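Local coordinates for lipolytic protein G-D-S-L family (Veillonella parvula DSM 2008, PDB 4RW0), which probably hydrolyses ester bonds as a lipase or acylhydrolase of the GDSL family within the SGNH hydrolase clan, at residues K94-A99 / E129-Y134. Residues are numbered along the deposited sequence; the frame is centred on the assembly and turned at random.
Sequences KAIELA and EQLKAY
Ile96 of helix 85-100 meets Leu131 and Tyr134 of helix 120-138 in the SGNH hydrolase fold, in which helices pack against a central parallel sheet. The two helices run roughly alongside each other here, their short axes 13.0 Å apart and inclined by 32°. At that spacing the backbones stay well separated, and the side chains alone bridge the gap. Along 129-134, Glu129 and Lys132, three residues apart, form a salt bridge between OE1 and NZ at 3.3 Å. Leu131 is the first to reach across. Its CD2 branch comes within 4.2 Å of Ile96 CD1, the end of the longer branch of the isoleucine, and leucine suits this buried place because it also packs on Leu92 and Leu109. Ile96 also touches Leu72 of strand 69-73, which ties the contact to the sheet. Tyr134 reaches farther, as far as Glu97. With CG anti to the backbone N (chi1 -177°), its ring extends toward helix 85-100, where Tyr89 and Val93 also touch it. Ile96 CG2 meets CE1 of this ring obliquely at 3.9 Å, the two side chains passing in opposite directions. A tyrosine fits such a boundary: its ring carbons pack on isoleucine, while its hydroxyl lies beside the exposed Glu97. The glutamate chain crosses the tyrosine at about a right angle, its carboxylate plane 53° from the ring plane, and its aliphatic CG lies 3.9 Å from Tyr134 OH.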
ATOM      1  N   LYS A  94      -5.927  13.030   3.025  1.00 27.11           N
ATOM      2  CA  LYS A  94      -5.380  13.630   4.240  1.00 30.33           C
ATOM      3  C   LYS A  94      -4.059  13.006   4.638  1.00 26.67           C
ATOM      4  O   LYS A  94      -3.062  13.670   4.895  1.00 27.94           O
ATOM      5  CB  LYS A  94      -6.376  13.451   5.369  1.00 33.16           C
ATOM      6  CG  LYS A  94      -7.360  14.597   5.388  1.00 45.85           C
ATOM      7  CD  LYS A  94      -8.684  14.298   6.109  1.00 57.42           C
ATOM      8  CE  LYS A  94      -8.571  13.900   7.575  1.00 63.86           C
ATOM      9  NZ  LYS A  94      -9.930  13.734   8.176  1.00 68.06           N
ATOM     10  N   ALA A  95      -4.016  11.697   4.557  1.00 24.97           N
ATOM     11  CA  ALA A  95      -2.757  10.993   4.810  1.00 22.40           C
ATOM     12  C   ALA A  95      -1.669  11.388   3.839  1.00 22.10           C
ATOM     13  O   ALA A  95      -0.512  11.607   4.261  1.00 25.13           O
ATOM     14  CB  ALA A  95      -3.004   9.498   4.796  1.00 22.95           C
ATOM     15  N   ILE A  96      -2.035  11.522   2.561  1.00 23.02           N
ATOM     16  CA  ILE A  96      -1.082  11.843   1.532  1.00 23.05           C
ATOM     17  C   ILE A  96      -0.540  13.251   1.712  1.00 25.50           C
ATOM     18  O   ILE A  96       0.669  13.497   1.565  1.00 25.65           O
ATOM     19  CB  ILE A  96      -1.721  11.680   0.122  1.00 25.80           C
ATOM     20  CG1 ILE A  96      -2.060  10.215  -0.202  1.00 26.77           C
ATOM     21  CG2 ILE A  96      -0.845  12.284  -0.956  1.00 25.27           C
ATOM     22  CD1 ILE A  96      -3.067  10.039  -1.335  1.00 28.12           C
ATOM     23  N   GLU A  97      -1.420  14.172   2.084  1.00 29.45           N
ATOM     24  CA  GLU A  97      -0.992  15.613   2.345  1.00 28.36           C
ATOM     25  C   GLU A  97      -0.088  15.697   3.547  1.00 25.52           C
ATOM     26  O   GLU A  97       0.964  16.349   3.501  1.00 27.66           O
ATOM     27  CB  GLU A  97      -2.210  16.486   2.544  1.00 31.69           C
ATOM     28  CG  GLU A  97      -3.048  16.589   1.280  1.00 35.87           C
ATOM     29  CD  GLU A  97      -4.403  17.305   1.473  1.00 44.76           C
ATOM     30  OE1 GLU A  97      -4.908  17.468   2.634  1.00 44.29           O
ATOM     31  OE2 GLU A  97      -4.970  17.688   0.419  1.00 47.81           O
ATOM     32  N   LEU A  98      -0.421  14.939   4.589  1.00 24.68           N
ATOM     33  CA  LEU A  98       0.448  14.885   5.753  1.00 24.62           C
ATOM     34  C   LEU A  98       1.799  14.296   5.439  1.00 25.89           C
ATOM     35  O   LEU A  98       2.838  14.920   5.678  1.00 22.58           O
ATOM     36  CB  LEU A  98      -0.249  14.122   6.882  1.00 27.69           C
ATOM     37  CG  LEU A  98       0.623  13.858   8.108  1.00 32.37           C
ATOM     38  CD1 LEU A  98       1.059  15.197   8.744  1.00 37.00           C
ATOM     39  CD2 LEU A  98      -0.096  12.921   9.087  1.00 31.60           C
ATOM     40  N   ALA A  99       1.838  13.095   4.815  1.00 24.42           N
ATOM     41  CA  ALA A  99       3.125  12.492   4.513  1.00 24.13           C
ATOM     42  C   ALA A  99       3.978  13.346   3.587  1.00 23.39           C
ATOM     43  O   ALA A  99       5.212  13.351   3.687  1.00 22.15           O
ATOM     44  CB  ALA A  99       2.884  11.072   3.908  1.00 24.10           C
ATOM     45  N   GLU A 129      -9.730   4.244  -8.565  1.00 28.30           N
ATOM     46  CA  GLU A 129      -9.868   5.227  -9.684  1.00 29.71           C
ATOM     47  C   GLU A 129      -9.638   6.670  -9.265  1.00 27.70           C
ATOM     48  O   GLU A 129      -8.916   7.426  -9.931  1.00 27.94           O
ATOM     49  CB  GLU A 129     -11.274   5.125 -10.374  1.00 35.55           C
ATOM     50  CG  GLU A 129     -11.422   3.867 -11.223  1.00 43.05           C
ATOM     51  CD  GLU A 129     -10.229   3.612 -12.176  1.00 54.75           C
ATOM     52  OE1 GLU A 129      -9.583   2.524 -12.019  1.00 56.84           O
ATOM     53  OE2 GLU A 129      -9.902   4.496 -13.044  1.00 56.68           O
ATOM     54  N   GLN A 130     -10.178   7.045  -8.129  1.00 31.57           N
ATOM     55  CA  GLN A 130      -9.961   8.406  -7.642  1.00 31.59           C
ATOM     56  C   GLN A 130      -8.538   8.654  -7.228  1.00 31.61           C
ATOM     57  O   GLN A 130      -8.012   9.752  -7.411  1.00 30.15           O
ATOM     58  CB  GLN A 130     -10.924   8.721  -6.526  1.00 34.65           C
ATOM     59  CG  GLN A 130     -12.386   8.747  -6.957  1.00 38.19           C
ATOM     60  CD  GLN A 130     -13.335   8.930  -5.795  1.00 42.24           C
ATOM     61  OE1 GLN A 130     -13.474  10.016  -5.253  1.00 43.19           O
ATOM     62  NE2 GLN A 130     -13.988   7.862  -5.399  1.00 50.15           N
ATOM     63  N   LEU A 131      -7.858   7.627  -6.700  1.00 33.46           N
ATOM     64  CA  LEU A 131      -6.459   7.791  -6.327  1.00 28.12           C
ATOM     65  C   LEU A 131      -5.613   7.978  -7.558  1.00 27.00           C
ATOM     66  O   LEU A 131      -4.669   8.782  -7.590  1.00 28.92           O
ATOM     67  CB  LEU A 131      -5.949   6.539  -5.528  1.00 27.40           C
ATOM     68  CG  LEU A 131      -6.449   6.403  -4.092  1.00 26.49           C
ATOM     69  CD1 LEU A 131      -6.005   5.052  -3.470  1.00 27.72           C
ATOM     70  CD2 LEU A 131      -5.908   7.586  -3.260  1.00 27.37           C
ATOM     71  N   LYS A 132      -5.877   7.187  -8.590  1.00 28.58           N
ATOM     72  CA  LYS A 132      -5.081   7.355  -9.816  1.00 30.69           C
ATOM     73  C   LYS A 132      -5.256   8.786 -10.374  1.00 30.63           C
ATOM     74  O   LYS A 132      -4.299   9.373 -10.863  1.00 32.81           O
ATOM     75  CB  LYS A 132      -5.469   6.383 -10.921  1.00 30.29           C
ATOM     76  CG  LYS A 132      -5.207   4.953 -10.614  1.00 33.12           C
ATOM     77  CD  LYS A 132      -5.521   4.085 -11.810  1.00 40.20           C
ATOM     78  CE  LYS A 132      -6.468   2.983 -11.448  1.00 49.20           C
ATOM     79  NZ  LYS A 132      -6.400   1.919 -12.481  1.00 58.76           N
ATOM     80  N   ALA A 133      -6.454   9.308 -10.273  1.00 35.90           N
ATOM     81  CA  ALA A 133      -6.746  10.679 -10.781  1.00 39.70           C
ATOM     82  C   ALA A 133      -6.021  11.723  -9.949  1.00 37.05           C
ATOM     83  O   ALA A 133      -5.352  12.608 -10.485  1.00 36.33           O
ATOM     84  CB  ALA A 133      -8.230  10.924 -10.775  1.00 39.59           C
ATOM     85  N   TYR A 134      -6.066  11.569  -8.635  1.00 34.33           N
ATOM     86  CA  TYR A 134      -5.304  12.464  -7.741  1.00 31.44           C
ATOM     87  C   TYR A 134      -3.800  12.416  -8.024  1.00 34.07           C
ATOM     88  O   TYR A 134      -3.128  13.442  -8.041  1.00 35.79           O
ATOM     89  CB  TYR A 134      -5.653  12.114  -6.256  1.00 34.86           C
ATOM     90  CG  TYR A 134      -4.993  12.993  -5.214  1.00 37.26           C
ATOM     91  CD1 TYR A 134      -3.704  12.755  -4.793  1.00 32.83           C
ATOM     92  CD2 TYR A 134      -5.663  14.084  -4.688  1.00 33.44           C
ATOM     93  CE1 TYR A 134      -3.096  13.575  -3.861  1.00 37.84           C
ATOM     94  CE2 TYR A 134      -5.057  14.937  -3.795  1.00 36.12           C
ATOM     95  CZ  TYR A 134      -3.789  14.678  -3.357  1.00 38.96           C
ATOM     96  OH  TYR A 134      -3.230  15.519  -2.438  1.00 39.17           O
TER